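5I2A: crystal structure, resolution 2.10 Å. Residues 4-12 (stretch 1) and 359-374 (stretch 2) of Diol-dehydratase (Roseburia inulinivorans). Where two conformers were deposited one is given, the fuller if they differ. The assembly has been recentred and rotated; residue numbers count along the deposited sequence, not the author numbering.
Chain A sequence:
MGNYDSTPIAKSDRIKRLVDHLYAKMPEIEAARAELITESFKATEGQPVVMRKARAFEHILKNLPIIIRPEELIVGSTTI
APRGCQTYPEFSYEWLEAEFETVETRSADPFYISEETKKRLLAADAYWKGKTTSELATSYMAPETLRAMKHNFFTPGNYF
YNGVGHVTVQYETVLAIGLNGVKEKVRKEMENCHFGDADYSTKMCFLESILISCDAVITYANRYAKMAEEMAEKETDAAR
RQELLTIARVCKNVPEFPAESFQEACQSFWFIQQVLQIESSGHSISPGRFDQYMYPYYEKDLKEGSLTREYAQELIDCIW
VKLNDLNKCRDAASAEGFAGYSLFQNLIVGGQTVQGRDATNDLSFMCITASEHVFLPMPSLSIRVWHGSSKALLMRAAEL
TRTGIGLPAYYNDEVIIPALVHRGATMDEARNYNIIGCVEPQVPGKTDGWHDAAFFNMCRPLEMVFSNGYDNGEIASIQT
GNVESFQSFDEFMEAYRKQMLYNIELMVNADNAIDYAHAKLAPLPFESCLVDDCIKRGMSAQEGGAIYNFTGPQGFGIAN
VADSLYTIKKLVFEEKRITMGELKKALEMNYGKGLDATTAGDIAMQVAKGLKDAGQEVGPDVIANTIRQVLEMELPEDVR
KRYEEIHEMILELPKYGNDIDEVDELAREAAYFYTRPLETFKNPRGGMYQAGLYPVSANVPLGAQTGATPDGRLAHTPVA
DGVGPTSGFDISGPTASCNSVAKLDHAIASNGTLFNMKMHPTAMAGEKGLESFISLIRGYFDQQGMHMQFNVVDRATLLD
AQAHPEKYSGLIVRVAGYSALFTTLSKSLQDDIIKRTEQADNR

Stretch 1, residues 4-12: YDSTPIAKS
Stretch 2, residues 359-374: ATNDLSFMCITASEHV

An irregular, mostly extended segment of chain, residues 4-12, runs along one helix of the same protein, residues 362-374, in the direction of the helix axis. The CA register advances along both stretches together: the CA atoms of Tyr4 and Asp362 lie 5.0 Å apart, Ser6 and Phe365 6.1 Å, Pro8 and Thr369 6.5 Å, Lys11 and His373 6.3 Å. The side chains met on the helix therefore recur every three or four residues, as one helical face requires, and together the stretches bury 616 Å². Asn361 (chi1 p) caps the helix, its OD1 accepting from Ser364 N at 3.1 Å and, weakly, from Leu363 N at 2.8 Å.

Tyr4 opens the contact with psi 154° and chi1 p, its CB pointing toward the helix start. One ring face receives Thr360 (chi1 m), whose CG2 sits 4.1 Å from the Tyr4 ring centroid in a CH-pi contact. The ring also meets Phe365 obliquely, centroids 5.1 Å apart and planes at 40°, with Tyr4 CD1 3.4 Å from Phe365 CE2.

Asp5 (phi/psi -115/101) points its CA-to-CB bond away and uses its backbone instead. Asp5 N donates to Asp362 OD1 at 2.7 Å and a nearly straight 173°; Asp362, chi1 -88°, swings its carboxylate end to the segment to accept. A water lies between the backbones, its oxygen 2.9 Å from Asp5 O and 2.9 Å from Asp362 O. Asp5, chi1 t, spends its own OD1 locally, accepting from Thr7 N at 3.3 Å and from Thr7 OG1 at 3.2 Å.

At Ser6 the backbone bends (phi/psi -80/2; chi1 p), and its CB lies over a face of Phe365 (chi1 m, chi2 -87°), 3.7 Å from the ring centroid. Ser6 CB and the Tyr4 ring both pack against Phe365. Thr7 (-65/131) turns away, making no contact with the helix.

From Thr7 onward the backbone is extended again, with Pro8 at -62/136 and Ile9 at -90/145. Pro8 touches Thr369 loosely, CA to OG1 at 4.3 Å. Ile9, m then t, has a sideways CB but brings CD1 within 3.7 Å of Met366 CE, an apolar pairing; Met366 is m, t, p. Water serves the backbone polar atoms here: one water accepts from Ile9 N at 2.8 Å and bonds Thr369 OG1 at 2.8 Å, while another donates to Ile9 O at 2.8 Å and bonds His373 NE2 at 2.6 Å. Ile9 O itself lies at the edge of the imidazole, 3.1 Å from His373 CE1.

Ala10 (-64/155) points away, and Lys11 (-97/125) points toward the helix. Lys11 CB sits 3.4 Å from the His373 ring centroid, only 7° off the ring normal; the histidine has chi1 -78° and chi2 -178°. The lysine chain, t, t, 112°, t, carries its charged amine along to His373, where NZ donates to the backbone O of that residue at 3.0 Å. Ser12 (-67/148) leaves the contact.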

# COMPACT_ATOMS: atom_id res chain seq x y z
N TYR A 4 -2.06 -49.29 17.69
CA TYR A 4 -2.59 -48.40 18.73
C TYR A 4 -3.32 -49.15 19.85
O TYR A 4 -3.85 -50.24 19.64
CB TYR A 4 -3.52 -47.36 18.11
CG TYR A 4 -4.59 -47.92 17.19
CD1 TYR A 4 -5.73 -48.52 17.71
CD2 TYR A 4 -4.47 -47.82 15.82
CE1 TYR A 4 -6.71 -49.03 16.87
CE2 TYR A 4 -5.44 -48.32 14.98
CZ TYR A 4 -6.56 -48.92 15.51
OH TYR A 4 -7.54 -49.42 14.68
N ASP A 5 -3.36 -48.54 21.03
CA ASP A 5 -4.04 -49.09 22.20
C ASP A 5 -5.21 -48.19 22.60
O ASP A 5 -5.02 -47.17 23.27
CB ASP A 5 -3.06 -49.25 23.37
CG ASP A 5 -3.73 -49.75 24.66
OD1 ASP A 5 -4.91 -50.16 24.64
OD2 ASP A 5 -3.04 -49.75 25.70
N SER A 6 -6.42 -48.59 22.23
CA SER A 6 -7.60 -47.75 22.37
C SER A 6 -8.23 -47.71 23.77
O SER A 6 -9.25 -47.05 23.96
CB SER A 6 -8.67 -48.19 21.37
OG SER A 6 -9.18 -49.48 21.67
N THR A 7 -7.64 -48.38 24.75
CA THR A 7 -8.19 -48.32 26.10
C THR A 7 -8.05 -46.89 26.62
O THR A 7 -6.98 -46.29 26.51
CB THR A 7 -7.50 -49.31 27.08
OG1 THR A 7 -6.15 -48.90 27.31
CG2 THR A 7 -7.49 -50.72 26.52
N PRO A 8 -9.14 -46.33 27.17
CA PRO A 8 -9.14 -44.97 27.73
C PRO A 8 -8.17 -44.83 28.90
O PRO A 8 -8.13 -45.70 29.77
CB PRO A 8 -10.59 -44.78 28.20
CG PRO A 8 -11.39 -45.72 27.37
CD PRO A 8 -10.49 -46.91 27.13
N ILE A 9 -7.41 -43.74 28.92
CA ILE A 9 -6.43 -43.48 29.96
C ILE A 9 -7.08 -42.69 31.10
O ILE A 9 -7.98 -41.88 30.85
CB ILE A 9 -5.23 -42.71 29.38
CG1 ILE A 9 -4.54 -43.57 28.32
CG2 ILE A 9 -4.24 -42.34 30.45
CD1 ILE A 9 -3.59 -42.80 27.43
N ALA A 10 -6.67 -42.94 32.33
CA ALA A 10 -7.32 -42.34 33.49
C ALA A 10 -7.19 -40.83 33.51
O ALA A 10 -6.26 -40.26 32.93
CB ALA A 10 -6.76 -42.93 34.80
N LYS A 11 -8.13 -40.19 34.18
CA LYS A 11 -8.16 -38.75 34.33
C LYS A 11 -7.54 -38.31 35.65
O LYS A 11 -7.96 -38.76 36.71
CB LYS A 11 -9.60 -38.25 34.23
CG LYS A 11 -9.75 -36.73 34.46
CD LYS A 11 -11.14 -36.24 34.06
CE LYS A 11 -11.94 -35.79 35.25
NZ LYS A 11 -12.96 -34.77 34.87
N SER A 12 -6.55 -37.43 35.58
CA SER A 12 -5.94 -36.84 36.77
C SER A 12 -6.90 -35.93 37.54
O SER A 12 -7.76 -35.27 36.94
CB SER A 12 -4.69 -36.05 36.38
OG SER A 12 -4.24 -35.24 37.45
N ALA A 359 -4.85 -43.17 9.25
CA ALA A 359 -3.91 -42.37 10.01
C ALA A 359 -4.09 -42.51 11.52
O ALA A 359 -3.40 -41.83 12.29
CB ALA A 359 -4.03 -40.89 9.61
N THR A 360 -5.02 -43.36 11.93
CA THR A 360 -5.32 -43.54 13.34
C THR A 360 -4.08 -43.91 14.13
O THR A 360 -3.29 -44.72 13.69
CB THR A 360 -6.39 -44.63 13.54
OG1 THR A 360 -7.55 -44.29 12.79
CG2 THR A 360 -6.77 -44.77 15.00
N ASN A 361 -3.89 -43.28 15.28
CA ASN A 361 -2.80 -43.66 16.17
C ASN A 361 -3.24 -43.50 17.63
O ASN A 361 -4.41 -43.20 17.90
CB ASN A 361 -1.53 -42.86 15.87
CG ASN A 361 -1.72 -41.35 16.02
OD1 ASN A 361 -2.31 -40.87 16.97
ND2 ASN A 361 -1.16 -40.60 15.08
N ASP A 362 -2.32 -43.68 18.57
CA ASP A 362 -2.65 -43.55 19.98
C ASP A 362 -3.22 -42.17 20.34
O ASP A 362 -4.14 -42.07 21.15
CB ASP A 362 -1.42 -43.83 20.85
CG ASP A 362 -1.25 -45.31 21.18
OD1 ASP A 362 -2.27 -46.04 21.25
OD2 ASP A 362 -0.11 -45.75 21.39
N LEU A 363 -2.66 -41.12 19.76
CA LEU A 363 -3.12 -39.77 20.08
C LEU A 363 -4.54 -39.53 19.55
O LEU A 363 -5.29 -38.77 20.15
CB LEU A 363 -2.16 -38.71 19.52
CG LEU A 363 -0.78 -38.65 20.19
CD1 LEU A 363 0.03 -37.48 19.66
CD2 LEU A 363 -0.92 -38.55 21.70
N SER A 364 -4.90 -40.18 18.44
CA SER A 364 -6.26 -40.06 17.91
C SER A 364 -7.30 -40.39 19.00
O SER A 364 -8.26 -39.64 19.22
CB SER A 364 -6.47 -40.99 16.70
OG SER A 364 -5.43 -40.87 15.74
N PHE A 365 -7.09 -41.50 19.71
CA PHE A 365 -7.99 -41.88 20.80
C PHE A 365 -7.84 -40.94 22.00
O PHE A 365 -8.83 -40.58 22.63
CB PHE A 365 -7.73 -43.34 21.24
CG PHE A 365 -8.07 -44.35 20.18
CD1 PHE A 365 -9.35 -44.86 20.07
CD2 PHE A 365 -7.12 -44.77 19.28
CE1 PHE A 365 -9.66 -45.77 19.08
CE2 PHE A 365 -7.43 -45.69 18.30
CZ PHE A 365 -8.70 -46.18 18.19
N MET A 366 -6.62 -40.53 22.30
CA MET A 366 -6.40 -39.71 23.49
C MET A 366 -7.01 -38.32 23.36
O MET A 366 -7.41 -37.73 24.37
CB MET A 366 -4.90 -39.63 23.80
CG MET A 366 -4.35 -41.02 24.23
SD MET A 366 -2.56 -41.18 24.18
CE MET A 366 -2.15 -40.00 25.45
N CYS A 367 -7.12 -37.81 22.14
CA CYS A 367 -7.80 -36.53 21.90
C CYS A 367 -9.29 -36.65 22.20
O CYS A 367 -9.89 -35.76 22.79
CB CYS A 367 -7.56 -36.07 20.46
SG CYS A 367 -5.85 -35.56 20.12
N ILE A 368 -9.89 -37.76 21.79
CA ILE A 368 -11.29 -38.01 22.11
C ILE A 368 -11.49 -38.13 23.64
O ILE A 368 -12.44 -37.58 24.20
CB ILE A 368 -11.79 -39.28 21.41
CG1 ILE A 368 -11.76 -39.10 19.89
CG2 ILE A 368 -13.19 -39.63 21.87
CD1 ILE A 368 -12.13 -40.34 19.11
N THR A 369 -10.57 -38.81 24.30
CA THR A 369 -10.64 -38.97 25.75
C THR A 369 -10.52 -37.62 26.44
O THR A 369 -11.22 -37.34 27.42
CB THR A 369 -9.53 -39.93 26.26
OG1 THR A 369 -9.77 -41.25 25.77
CG2 THR A 369 -9.51 -39.97 27.79
N ALA A 370 -9.65 -36.76 25.92
CA ALA A 370 -9.44 -35.47 26.54
C ALA A 370 -10.73 -34.63 26.49
O ALA A 370 -11.05 -33.94 27.45
CB ALA A 370 -8.28 -34.72 25.88
N SER A 371 -11.47 -34.72 25.39
CA SER A 371 -12.77 -34.06 25.32
C SER A 371 -13.75 -34.59 26.37
O SER A 371 -14.56 -33.85 26.92
CB SER A 371 -13.36 -34.23 23.91
OG SER A 371 -12.63 -33.49 22.96
N GLU A 372 -13.68 -35.89 26.65
CA GLU A 372 -14.54 -36.49 27.67
C GLU A 372 -14.07 -36.07 29.07
O GLU A 372 -14.88 -35.72 29.91
CB GLU A 372 -14.54 -38.02 27.53
CG GLU A 372 -15.55 -38.73 28.38
CD GLU A 372 -15.76 -40.17 27.92
OE1 GLU A 372 -14.85 -40.74 27.27
OE2 GLU A 372 -16.85 -40.73 28.19
N HIS A 373 -12.76 -36.07 29.29
CA HIS A 373 -12.18 -35.67 30.57
C HIS A 373 -12.51 -34.22 30.93
O HIS A 373 -13.01 -33.94 32.02
CB HIS A 373 -10.66 -35.84 30.55
CG HIS A 373 -10.19 -37.26 30.73
ND1 HIS A 373 -8.86 -37.59 30.78
CD2 HIS A 373 -10.88 -38.42 30.85
CE1 HIS A 373 -8.74 -38.90 30.95
NE2 HIS A 373 -9.95 -39.42 30.99
N VAL A 374 -12.21 -33.31 30.02
CA VAL A 374 -12.35 -31.89 30.31
C VAL A 374 -13.80 -31.47 30.17
O VAL A 374 -14.29 -30.65 30.94
CB VAL A 374 -11.44 -31.04 29.39
CG1 VAL A 374 -11.64 -29.55 29.64
CG2 VAL A 374 -9.97 -31.42 29.63
O HOH W 1 -4.62 -44.36 22.94
O HOH W 2 -9.66 -44.23 24.20
O HOH W 3 -7.25 -42.16 26.56
O HOH W 4 -10.81 -41.92 31.02
O HOH W 5 -15.22 -36.04 32.76